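PDB 3WE9: putative phytoene/squalene synthase YisP from Bacillus subtilis subsp. subtilis, which hydrolyses farnesyl diphosphate to farnesol and diphosphate, a step needed for biofilm formation. Local coordinates for residues Tyr15-Gly19 with Gln42-Ala46; Ala32-Leu36 with Lys232-Ala237; Gln147-Ala151 with Ala222-Pro227; Leu216-Gln220 with Leu238-Arg242. All blocks are in the same frame, centred on the assembly; numbering follows the deposited sequence.

Contact 1. Residues Tyr15-Gly19 with Gln42-Ala46; sequences YQQCG and QASWA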
loop_
_atom_site.group_PDB
_atom_site.type_symbol
_atom_site.label_atom_id
_atom_site.label_comp_id
_atom_site.label_asym_id
_atom_site.label_seq_id
_atom_site.Cartn_x
_atom_site.Cartn_y
_atom_site.Cartn_z
ATOM N N TYR A 15 13.796 14.940 -4.964
ATOM C CA TYR A 15 12.393 14.616 -5.222
ATOM C C TYR A 15 12.257 13.759 -6.484
ATOM O O TYR A 15 11.567 12.738 -6.483
ATOM C CB TYR A 15 11.560 15.890 -5.392
ATOM C CG TYR A 15 10.900 16.415 -4.128
ATOM C CD1 TYR A 15 10.098 15.588 -3.335
ATOM C CD2 TYR A 15 11.009 17.762 -3.768
ATOM C CE1 TYR A 15 9.411 16.093 -2.217
ATOM C CE2 TYR A 15 10.331 18.276 -2.660
ATOM C CZ TYR A 15 9.530 17.437 -1.890
ATOM O OH TYR A 15 8.839 17.943 -0.807
ATOM N N GLN A 16 12.906 14.188 -7.563
ATOM C CA GLN A 16 12.854 13.448 -8.817
ATOM C C GLN A 16 13.313 12.016 -8.618
ATOM O O GLN A 16 12.747 11.085 -9.190
ATOM C CB GLN A 16 13.720 14.123 -9.880
ATOM C CG GLN A 16 13.077 15.357 -10.460
ATOM C CD GLN A 16 11.621 15.119 -10.816
ATOM O OE1 GLN A 16 11.295 14.193 -11.560
ATOM N NE2 GLN A 16 10.737 15.954 -10.280
ATOM N N GLN A 17 14.337 11.840 -7.797
ATOM C CA GLN A 17 14.844 10.509 -7.531
ATOM C C GLN A 17 13.819 9.738 -6.705
ATOM O O GLN A 17 13.689 8.523 -6.841
ATOM C CB GLN A 17 16.192 10.606 -6.819
ATOM C CG GLN A 17 17.209 11.364 -7.658
ATOM C CD GLN A 17 18.589 11.406 -7.040
ATOM O OE1 GLN A 17 19.512 11.997 -7.606
ATOM N NE2 GLN A 17 18.743 10.779 -5.879
ATOM N N CYS A 18 13.082 10.446 -5.852
ATOM C CA CYS A 18 12.050 9.791 -5.055
ATOM C C CYS A 18 10.990 9.268 -6.021
ATOM O O CYS A 18 10.433 8.192 -5.819
ATOM C CB CYS A 18 11.413 10.772 -4.063
ATOM S SG CYS A 18 12.414 11.138 -2.595
ATOM N N GLY A 19 10.735 10.035 -7.081
ATOM C CA GLY A 19 9.750 9.647 -8.078
ATOM C C GLY A 19 10.186 8.461 -8.925
ATOM O O GLY A 19 9.360 7.634 -9.320
ATOM N N GLN A 42 4.974 15.280 -5.480
ATOM C CA GLN A 42 6.360 15.085 -5.082
ATOM C C GLN A 42 6.473 14.737 -3.607
ATOM O O GLN A 42 7.289 13.896 -3.220
ATOM C CB GLN A 42 7.181 16.332 -5.429
ATOM C CG GLN A 42 7.292 16.528 -6.936
ATOM C CD GLN A 42 8.293 17.592 -7.335
ATOM O OE1 GLN A 42 8.774 17.609 -8.470
ATOM N NE2 GLN A 42 8.606 18.487 -6.412
ATOM N N ALA A 43 5.640 15.364 -2.784
ATOM C CA ALA A 43 5.644 15.084 -1.352
ATOM C C ALA A 43 5.287 13.612 -1.142
ATOM O O ALA A 43 5.884 12.930 -0.312
ATOM C CB ALA A 43 4.625 15.977 -0.640
ATOM N N SER A 44 4.309 13.127 -1.898
ATOM C CA SER A 44 3.890 11.732 -1.786
ATOM C C SER A 44 5.030 10.802 -2.190
ATOM O O SER A 44 5.219 9.752 -1.578
ATOM C CB SER A 44 2.667 11.463 -2.665
ATOM O OG SER A 44 1.541 12.169 -2.172
ATOM N N TRP A 45 5.771 11.178 -3.229
ATOM C CA TRP A 45 6.898 10.360 -3.668
ATOM C C TRP A 45 7.880 10.220 -2.510
ATOM O O TRP A 45 8.371 9.130 -2.226
ATOM C CB TRP A 45 7.636 11.007 -4.841
ATOM C CG TRP A 45 6.870 11.118 -6.129
ATOM C CD1 TRP A 45 5.723 10.462 -6.476
ATOM C CD2 TRP A 45 7.230 11.923 -7.252
ATOM N NE1 TRP A 45 5.345 10.813 -7.753
ATOM C CE2 TRP A 45 6.256 11.709 -8.252
ATOM C CE3 TRP A 45 8.287 12.807 -7.513
ATOM C CZ2 TRP A 45 6.307 12.349 -9.499
ATOM C CZ3 TRP A 45 8.338 13.443 -8.749
ATOM C CH2 TRP A 45 7.352 13.209 -9.728
ATOM N N ALA A 46 8.163 11.336 -1.844
ATOM C CA ALA A 46 9.092 11.346 -0.720
ATOM C C ALA A 46 8.633 10.403 0.383
ATOM O O ALA A 46 9.423 9.612 0.909
ATOM C CB ALA A 46 9.237 12.779 -0.167
#

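Contact 2. Residues Ala32-Leu36 with Lys232-Ala237; sequences ALSYL and KTVKAA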
loop_
_atom_site.group_PDB
_atom_site.type_symbol
_atom_site.label_atom_id
_atom_site.label_comp_id
_atom_site.label_asym_id
_atom_site.label_seq_id
_atom_site.Cartn_x
_atom_site.Cartn_y
_atom_site.Cartn_z
ATOM N N ALA A 32 -1.409 6.378 -9.597
ATOM C CA ALA A 32 -2.503 6.980 -8.840
ATOM C C ALA A 32 -2.099 8.358 -8.317
ATOM O O ALA A 32 -2.894 9.299 -8.333
ATOM C CB ALA A 32 -2.893 6.076 -7.674
ATOM N N LEU A 33 -0.858 8.466 -7.857
ATOM C CA LEU A 33 -0.333 9.717 -7.320
ATOM C C LEU A 33 -0.120 10.792 -8.380
ATOM O O LEU A 33 -0.100 11.985 -8.066
ATOM C CB LEU A 33 0.995 9.458 -6.606
ATOM C CG LEU A 33 0.970 8.618 -5.325
ATOM C CD1 LEU A 33 2.400 8.359 -4.863
ATOM C CD2 LEU A 33 0.175 9.333 -4.248
ATOM N N SER A 34 0.031 10.371 -9.634
ATOM C CA SER A 34 0.273 11.312 -10.723
ATOM C C SER A 34 -0.836 12.348 -10.875
ATOM O O SER A 34 -0.615 13.419 -11.438
ATOM C CB SER A 34 0.461 10.558 -12.048
ATOM O OG SER A 34 -0.759 9.993 -12.499
ATOM N N TYR A 35 -2.023 12.035 -10.363
ATOM C CA TYR A 35 -3.162 12.942 -10.460
ATOM C C TYR A 35 -3.126 14.102 -9.470
ATOM O O TYR A 35 -3.912 15.042 -9.580
ATOM C CB TYR A 35 -4.465 12.159 -10.295
ATOM C CG TYR A 35 -4.658 11.126 -11.377
ATOM C CD1 TYR A 35 -4.875 11.507 -12.699
ATOM C CD2 TYR A 35 -4.596 9.763 -11.085
ATOM C CE1 TYR A 35 -5.026 10.557 -13.707
ATOM C CE2 TYR A 35 -4.743 8.804 -12.084
ATOM C CZ TYR A 35 -4.959 9.208 -13.391
ATOM O OH TYR A 35 -5.115 8.267 -14.382
ATOM N N LEU A 36 -2.220 14.037 -8.502
ATOM C CA LEU A 36 -2.093 15.109 -7.520
ATOM C C LEU A 36 -1.322 16.292 -8.106
ATOM O O LEU A 36 -0.524 16.127 -9.031
ATOM C CB LEU A 36 -1.335 14.612 -6.285
ATOM C CG LEU A 36 -1.987 13.588 -5.349
ATOM C CD1 LEU A 36 -0.934 13.036 -4.397
ATOM C CD2 LEU A 36 -3.124 14.239 -4.580
ATOM N N LYS A 232 -9.177 11.922 -7.582
ATOM C CA LYS A 232 -8.782 11.037 -8.665
ATOM C C LYS A 232 -7.674 10.100 -8.210
ATOM O O LYS A 232 -7.586 8.961 -8.671
ATOM C CB LYS A 232 -8.330 11.845 -9.883
ATOM C CG LYS A 232 -9.462 12.634 -10.522
ATOM C CD LYS A 232 -9.019 13.379 -11.768
ATOM C CE LYS A 232 -8.769 12.432 -12.930
ATOM N NZ LYS A 232 -8.608 13.204 -14.197
ATOM N N THR A 233 -6.828 10.584 -7.307
ATOM C CA THR A 233 -5.732 9.772 -6.785
ATOM C C THR A 233 -6.272 8.662 -5.886
ATOM O O THR A 233 -5.837 7.519 -5.981
ATOM C CB THR A 233 -4.719 10.641 -6.002
ATOM O OG1 THR A 233 -3.942 11.411 -6.929
ATOM C CG2 THR A 233 -3.777 9.772 -5.160
ATOM N N VAL A 234 -7.225 8.992 -5.021
ATOM C CA VAL A 234 -7.814 7.992 -4.133
ATOM C C VAL A 234 -8.649 7.002 -4.941
ATOM O O VAL A 234 -8.565 5.793 -4.734
ATOM C CB VAL A 234 -8.710 8.647 -3.053
ATOM C CG1 VAL A 234 -9.400 7.569 -2.224
ATOM C CG2 VAL A 234 -7.868 9.539 -2.145
ATOM N N LYS A 235 -9.442 7.524 -5.872
ATOM C CA LYS A 235 -10.282 6.697 -6.731
ATOM C C LYS A 235 -9.412 5.731 -7.539
ATOM O O LYS A 235 -9.733 4.548 -7.670
ATOM C CB LYS A 235 -11.093 7.590 -7.678
ATOM C CG LYS A 235 -12.100 6.852 -8.552
ATOM C CD LYS A 235 -12.883 7.833 -9.424
ATOM C CE LYS A 235 -13.940 7.123 -10.262
ATOM N NZ LYS A 235 -14.711 8.079 -11.115
ATOM N N ALA A 236 -8.307 6.236 -8.075
ATOM C CA ALA A 236 -7.397 5.404 -8.855
ATOM C C ALA A 236 -6.844 4.272 -7.985
ATOM O O ALA A 236 -6.842 3.106 -8.387
ATOM C CB ALA A 236 -6.253 6.249 -9.401
ATOM N N ALA A 237 -6.382 4.622 -6.790
ATOM C CA ALA A 237 -5.827 3.631 -5.867
ATOM C C ALA A 237 -6.856 2.541 -5.569
ATOM O O ALA A 237 -6.533 1.355 -5.554
ATOM C CB ALA A 237 -5.389 4.312 -4.568
#

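Contact 3. Residues Gln147-Ala151 with Ala222-Pro227; sequences QLKQA and ALPLFP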
loop_
_atom_site.group_PDB
_atom_site.type_symbol
_atom_site.label_atom_id
_atom_site.label_comp_id
_atom_site.label_asym_id
_atom_site.label_seq_id
_atom_site.Cartn_x
_atom_site.Cartn_y
_atom_site.Cartn_z
ATOM N N GLN A 147 -12.316 13.970 9.371
ATOM C CA GLN A 147 -13.329 13.174 8.686
ATOM C C GLN A 147 -12.773 12.137 7.705
ATOM O O GLN A 147 -13.466 11.180 7.361
ATOM C CB GLN A 147 -14.281 14.094 7.921
ATOM C CG GLN A 147 -15.135 15.006 8.782
ATOM C CD GLN A 147 -16.018 15.911 7.942
ATOM O OE1 GLN A 147 -16.773 15.441 7.088
ATOM N NE2 GLN A 147 -15.925 17.216 8.177
ATOM N N LEU A 148 -11.533 12.328 7.258
ATOM C CA LEU A 148 -10.912 11.425 6.286
ATOM C C LEU A 148 -9.788 10.535 6.827
ATOM O O LEU A 148 -9.246 9.701 6.097
ATOM C CB LEU A 148 -10.370 12.246 5.110
ATOM C CG LEU A 148 -11.385 12.970 4.219
ATOM C CD1 LEU A 148 -10.665 13.951 3.313
ATOM C CD2 LEU A 148 -12.165 11.950 3.407
ATOM N N LYS A 149 -9.434 10.717 8.094
ATOM C CA LYS A 149 -8.368 9.940 8.719
ATOM C C LYS A 149 -8.626 8.437 8.641
ATOM O O LYS A 149 -7.752 7.667 8.242
ATOM C CB LYS A 149 -8.214 10.363 10.181
ATOM C CG LYS A 149 -7.154 9.612 10.978
ATOM C CD LYS A 149 -7.226 10.041 12.443
ATOM C CE LYS A 149 -6.410 9.142 13.360
ATOM N NZ LYS A 149 -4.954 9.410 13.309
ATOM N N GLN A 150 -9.830 8.028 9.030
ATOM C CA GLN A 150 -10.217 6.621 9.009
ATOM C C GLN A 150 -10.100 6.050 7.592
ATOM O O GLN A 150 -9.620 4.928 7.400
ATOM C CB GLN A 150 -11.655 6.476 9.515
ATOM C CG GLN A 150 -12.162 5.051 9.595
ATOM C CD GLN A 150 -13.623 4.986 10.003
ATOM O OE1 GLN A 150 -14.006 5.478 11.068
ATOM N NE2 GLN A 150 -14.449 4.377 9.156
ATOM N N ALA A 151 -10.532 6.832 6.604
ATOM C CA ALA A 151 -10.484 6.404 5.210
ATOM C C ALA A 151 -9.054 6.242 4.700
ATOM O O ALA A 151 -8.763 5.321 3.937
ATOM C CB ALA A 151 -11.238 7.395 4.334
ATOM N N ALA A 222 -16.070 7.168 1.684
ATOM C CA ALA A 222 -15.600 8.500 2.056
ATOM C C ALA A 222 -14.953 9.255 0.896
ATOM O O ALA A 222 -14.460 10.368 1.071
ATOM C CB ALA A 222 -14.619 8.393 3.218
ATOM N N LEU A 223 -14.968 8.648 -0.287
ATOM C CA LEU A 223 -14.371 9.246 -1.475
ATOM C C LEU A 223 -14.853 10.667 -1.798
ATOM O O LEU A 223 -14.046 11.536 -2.137
ATOM C CB LEU A 223 -14.597 8.333 -2.684
ATOM C CG LEU A 223 -13.992 8.783 -4.017
ATOM C CD1 LEU A 223 -12.487 8.969 -3.865
ATOM C CD2 LEU A 223 -14.308 7.758 -5.101
ATOM N N PRO A 224 -16.173 10.922 -1.705
ATOM C CA PRO A 224 -16.694 12.263 -2.005
ATOM C C PRO A 224 -16.212 13.358 -1.048
ATOM O O PRO A 224 -16.301 14.544 -1.365
ATOM C CB PRO A 224 -18.214 12.074 -1.932
ATOM C CG PRO A 224 -18.399 10.617 -2.260
ATOM C CD PRO A 224 -17.281 9.974 -1.488
ATOM N N LEU A 225 -15.713 12.959 0.118
ATOM C CA LEU A 225 -15.230 13.912 1.117
ATOM C C LEU A 225 -13.831 14.453 0.845
ATOM O O LEU A 225 -13.457 15.495 1.376
ATOM C CB LEU A 225 -15.243 13.285 2.509
ATOM C CG LEU A 225 -16.598 12.858 3.069
ATOM C CD1 LEU A 225 -16.388 12.252 4.447
ATOM C CD2 LEU A 225 -17.539 14.055 3.139
ATOM N N PHE A 226 -13.048 13.738 0.046
ATOM C CA PHE A 226 -11.701 14.199 -0.273
ATOM C C PHE A 226 -11.790 15.412 -1.186
ATOM O O PHE A 226 -12.716 15.519 -1.985
ATOM C CB PHE A 226 -10.914 13.099 -0.986
ATOM C CG PHE A 226 -10.338 12.071 -0.061
ATOM C CD1 PHE A 226 -9.115 12.294 0.564
ATOM C CD2 PHE A 226 -11.019 10.883 0.190
ATOM C CE1 PHE A 226 -8.569 11.343 1.432
ATOM C CE2 PHE A 226 -10.487 9.926 1.055
ATOM C CZ PHE A 226 -9.259 10.156 1.676
ATOM N N PRO A 227 -10.829 16.341 -1.081
ATOM C CA PRO A 227 -10.879 17.520 -1.952
ATOM C C PRO A 227 -10.705 17.073 -3.401
ATOM O O PRO A 227 -10.072 16.042 -3.665
ATOM C CB PRO A 227 -9.713 18.373 -1.449
ATOM C CG PRO A 227 -8.746 17.357 -0.906
ATOM C CD PRO A 227 -9.658 16.391 -0.186
#

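Contact 4. Residues Leu216-Gln220 with Leu238-Arg242; sequences LEECQ and LHLHR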
loop_
_atom_site.group_PDB
_atom_site.type_symbol
_atom_site.label_atom_id
_atom_site.label_comp_id
_atom_site.label_asym_id
_atom_site.label_seq_id
_atom_site.Cartn_x
_atom_site.Cartn_y
_atom_site.Cartn_z
ATOM N N LEU A 216 -11.373 -1.374 1.713
ATOM C CA LEU A 216 -11.458 -0.597 0.476
ATOM C C LEU A 216 -12.815 0.100 0.358
ATOM O O LEU A 216 -12.883 1.302 0.110
ATOM C CB LEU A 216 -11.238 -1.507 -0.740
ATOM C CG LEU A 216 -9.836 -2.114 -0.928
ATOM C CD1 LEU A 216 -9.866 -3.147 -2.046
ATOM C CD2 LEU A 216 -8.827 -1.016 -1.232
ATOM N N GLU A 217 -13.890 -0.661 0.544
ATOM C CA GLU A 217 -15.250 -0.129 0.460
ATOM C C GLU A 217 -15.436 1.029 1.443
ATOM O O GLU A 217 -16.164 1.986 1.177
ATOM C CB GLU A 217 -16.255 -1.247 0.756
ATOM C CG GLU A 217 -17.718 -0.889 0.507
ATOM C CD GLU A 217 -17.955 -0.285 -0.873
ATOM O OE1 GLU A 217 -17.312 -0.740 -1.844
ATOM O OE2 GLU A 217 -18.791 0.641 -0.987
ATOM N N GLU A 218 -14.757 0.926 2.577
ATOM C CA GLU A 218 -14.800 1.934 3.630
ATOM C C GLU A 218 -14.245 3.261 3.115
ATOM O O GLU A 218 -14.787 4.331 3.393
ATOM C CB GLU A 218 -13.967 1.436 4.804
ATOM C CG GLU A 218 -14.145 2.160 6.105
ATOM C CD GLU A 218 -13.627 1.325 7.255
ATOM O OE1 GLU A 218 -12.617 1.711 7.877
ATOM O OE2 GLU A 218 -14.232 0.262 7.521
ATOM N N CYS A 219 -13.154 3.185 2.362
ATOM C CA CYS A 219 -12.544 4.386 1.808
ATOM C C CYS A 219 -13.396 4.873 0.643
ATOM O O CYS A 219 -13.493 6.070 0.385
ATOM C CB CYS A 219 -11.124 4.092 1.322
ATOM S SG CYS A 219 -10.290 5.527 0.604
ATOM N N GLN A 220 -14.006 3.926 -0.059
ATOM C CA GLN A 220 -14.867 4.238 -1.195
ATOM C C GLN A 220 -16.032 5.103 -0.726
ATOM O O GLN A 220 -16.404 6.073 -1.390
ATOM C CB GLN A 220 -15.400 2.944 -1.821
ATOM C CG GLN A 220 -16.335 3.142 -3.008
ATOM C CD GLN A 220 -15.621 3.657 -4.247
ATOM O OE1 GLN A 220 -14.598 3.108 -4.661
ATOM N NE2 GLN A 220 -16.167 4.710 -4.855
ATOM N N LEU A 238 -8.095 2.958 -5.323
ATOM C CA LEU A 238 -9.175 2.027 -5.039
ATOM C C LEU A 238 -9.417 1.082 -6.216
ATOM O O LEU A 238 -9.434 -0.138 -6.051
ATOM C CB LEU A 238 -10.461 2.799 -4.726
ATOM C CG LEU A 238 -10.492 3.494 -3.362
ATOM C CD1 LEU A 238 -11.740 4.368 -3.252
ATOM C CD2 LEU A 238 -10.476 2.441 -2.262
ATOM N N HIS A 239 -9.601 1.652 -7.403
ATOM C CA HIS A 239 -9.850 0.858 -8.608
ATOM C C HIS A 239 -8.715 -0.102 -8.942
ATOM O O HIS A 239 -8.953 -1.255 -9.305
ATOM C CB HIS A 239 -10.083 1.781 -9.809
ATOM C CG HIS A 239 -11.475 2.324 -9.896
ATOM N ND1 HIS A 239 -12.100 2.948 -8.837
ATOM C CD2 HIS A 239 -12.365 2.333 -10.916
ATOM C CE1 HIS A 239 -13.316 3.316 -9.202
ATOM N NE2 HIS A 239 -13.502 2.955 -10.459
ATOM N N LEU A 240 -7.483 0.378 -8.824
ATOM C CA LEU A 240 -6.310 -0.427 -9.139
ATOM C C LEU A 240 -6.145 -1.648 -8.243
ATOM O O LEU A 240 -5.848 -2.739 -8.725
ATOM C CB LEU A 240 -5.042 0.430 -9.064
ATOM C CG LEU A 240 -4.902 1.501 -10.154
ATOM C CD1 LEU A 240 -3.711 2.407 -9.851
ATOM C CD2 LEU A 240 -4.733 0.822 -11.510
ATOM N N HIS A 241 -6.342 -1.465 -6.941
ATOM C CA HIS A 241 -6.174 -2.572 -6.008
ATOM C C HIS A 241 -7.331 -3.553 -6.028
ATOM O O HIS A 241 -7.146 -4.734 -5.746
ATOM C CB HIS A 241 -5.870 -2.011 -4.620
ATOM C CG HIS A 241 -4.548 -1.316 -4.569
ATOM N ND1 HIS A 241 -3.355 -2.003 -4.513
ATOM C CD2 HIS A 241 -4.221 -0.011 -4.729
ATOM C CE1 HIS A 241 -2.350 -1.156 -4.644
ATOM N NE2 HIS A 241 -2.848 0.060 -4.780
ATOM N N ARG A 242 -8.522 -3.079 -6.383
ATOM C CA ARG A 242 -9.647 -3.996 -6.512
ATOM C C ARG A 242 -9.351 -4.852 -7.742
ATOM O O ARG A 242 -9.562 -6.066 -7.740
ATOM C CB ARG A 242 -10.967 -3.247 -6.727
ATOM C CG ARG A 242 -11.682 -2.881 -5.443
ATOM C CD ARG A 242 -13.131 -2.500 -5.701
ATOM N NE ARG A 242 -13.845 -2.234 -4.456
ATOM C CZ ARG A 242 -14.046 -1.021 -3.947
ATOM N NH1 ARG A 242 -13.589 0.054 -4.581
ATOM N NH2 ARG A 242 -14.709 -0.885 -2.805
#

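Contact 1. Residues Tyr15-Gly19 with Gln42-Ala46
Gly19 and Trp45 meet where segments 15-19 and 42-46, on helices 6-25 and 38-54, cross at 68°, with their axes 8.3 Å apart at the closest. The lack of a side chain on Gly19 probably lets its CA lie against the indole. This CA sits over one face, 3.8 Å from the centroid of the six-membered ring of Trp45. The opposite face lies against the CA of Gln42. Trp45 CE3 also comes 3.4 Å from Tyr15 O, a carbonyl already bonded to Gly19 N.

Tyr15 projects across the second helix. Gln42 CB packs over its ring face, 3.9 Å from the ring centroid. The Gln42 chain is extended beyond CG (chi2 -170°), which carries its amide along the same ring. NE2 of Gln42 lies 3.6 Å from CD2 of Tyr15, and the amide and ring planes are 27° apart. The ring of His89 meets Tyr15 nearly at right angles. Cys18 CB touches Trp45 CB at 3.9 Å.

Gln16 brings NE2 to the indole edge and within 3.1 Å of Gln42 OE1, but the angle is too poor for a hydrogen bond. Between these segments, packing is therefore by CH-pi and van der Waals contact, without hydrogen bonds.

Contact 2. Residues Ala32-Leu36 with Lys232-Ala237
Thr233 has OG1 beside its backbone N and anti to its carbonyl carbon (chi1 -74°), which turns the hydroxyl toward Ala32 O and Leu36. CG of Leu36 comes to 3.3 Å from Thr233 OG1.

The hydroxyl donates to Ala32 O over 2.7 Å. It approaches the carbonyl at a C=O...O angle of 146°, tilted 23° from the carbonyl plane. Thr233 CA makes a CH...O contact with the same oxygen at 3.3 Å. The bond is buried, with Leu36 CG and Tyr35 CB packed against OG1. Beside it, the methyls of Ala32 and Ala236 touch at 3.8 Å. Such small side chains fit the close approach of the backbones, with Ala32 CA and Thr233 CA 4.7 Å apart.

Tyr35 and Lys232 form the more open margin. The Lys232 chain runs across the Tyr35 side chain, and CB of Tyr35 meets CB of Lys232 at 3.9 Å. The Tyr35 ring reaches on to Ala236 CB, and Leu271 of helix 264-271 touches both Tyr35 and Ala236.

A type I beta turn runs from Leu33 to Leu36 at the junction of helix 27-33 with the following loop. The contact thus docks a helix-turn connection onto helix 228-250 in the all-helical squalene/phytoene synthase fold.

Contact 3. Residues Gln147-Ala151 with Ala222-Pro227
Leu148 is the bump that fills a hollow floored by Phe226. It projects from near the start of helix 145-165 into the connection between helices 199-221 and 228-250, in the all-helical fold of the squalene/phytoene synthase family. Ala222, Leu225 and Pro227 complete the hollow. A short 3-10 turn, 223-225, curls the chain round the leucine.

Both methyls of Leu148 are used. CD2 sits over one face of Phe226, 3.6 Å from the ring centroid and 16° off the ring normal. It also touches Ala222 O and Leu225 CB. CD1 lies over the same face, 3.6 Å from Phe226 CD1, so both methyls rest on the ring. CD1 also faces Leu225 O, and Leu225 forms a wall. Phe226 in turn rests on Gln231 and Val234 of helix 228-250, while Thr141 touches Leu148 and Pro227.

One turn further along, Ala151 CB meets Ala222 CB at 3.7 Å, methyl against methyl, and also looks obliquely at the Phe226 ring. At the outer end, the extended chain of Gln147 is in loose contact with Leu225. Leu148 CD2 is pressed to 3.5 Å from Leu225 CB, slightly closer than usual van der Waals packing.

Contact 4. Residues Leu216-Gln220 with Leu238-Arg242
Arg242 reaches across to Glu217 and Gln220, joining helix 228-250 to helix 199-221. These are near-antiparallel neighbours in the all-helical squalene/phytoene synthase fold. The two segments run at 160° to each other with axes 10.9 Å apart, a spacing bridged by long side chains.

The arginine is extended from CG to NE, which carries the guanidinium to the far helix. There two acceptors take different nitrogens. NH2 of Arg242 forms a salt bridge with Glu217 OE1 at 2.8 Å. NH1 donates to Gln220 OE1 at 3.2 Å, with an N-H...O angle of 144°, so this second bond is longer and bent. The Gln220 chain bends at chi2 (70°), which turns its amide toward Arg242 so that OE1 meets NH1. CB of Leu216 lies over the rim of one guanidinium face, a partial apolar cover for the charged group.

Glu217 OE2 lies close to Asp221 OD1, and the nearby arginine probably offsets part of that negative charge. Further along the same helix, Glu218 OE1 is satisfied by Ser154 OG of helix 145-165.

The apolar part of the contact pairs Leu216 and Leu238 side by side, running opposite ways, with Leu216 CD2 4.0 Å from Leu238 CD2. Cys219 CB packs on Leu238 as well. Gln220 OE1 also touches this leucine, 3.4 Å from the CD1 methyl of Leu238.

Helix 228-250 is the common element. Contact 2 uses its earlier part and contact 4 the part that follows directly, with centres 12 Å apart. Val234 faces away from contact 2 and links it to contacts 3 and 4: its CG1 lies 3.6 Å from Cys219 SG of contact 4 and 3.8 Å from Leu223 CD1 of contact 3. Contacts 3 and 4 also touch, through Ala151 O and Cys219 SG. Contact 1 joins this group through contact 2, where Ser44 packs on Leu33 and Leu36. It stays clear of contacts 3 and 4, with nearest atoms about 11 and 13 Å away. A triethylene glycol, probably from crystallisation, lies about 4 Å from the Ala237 side chain.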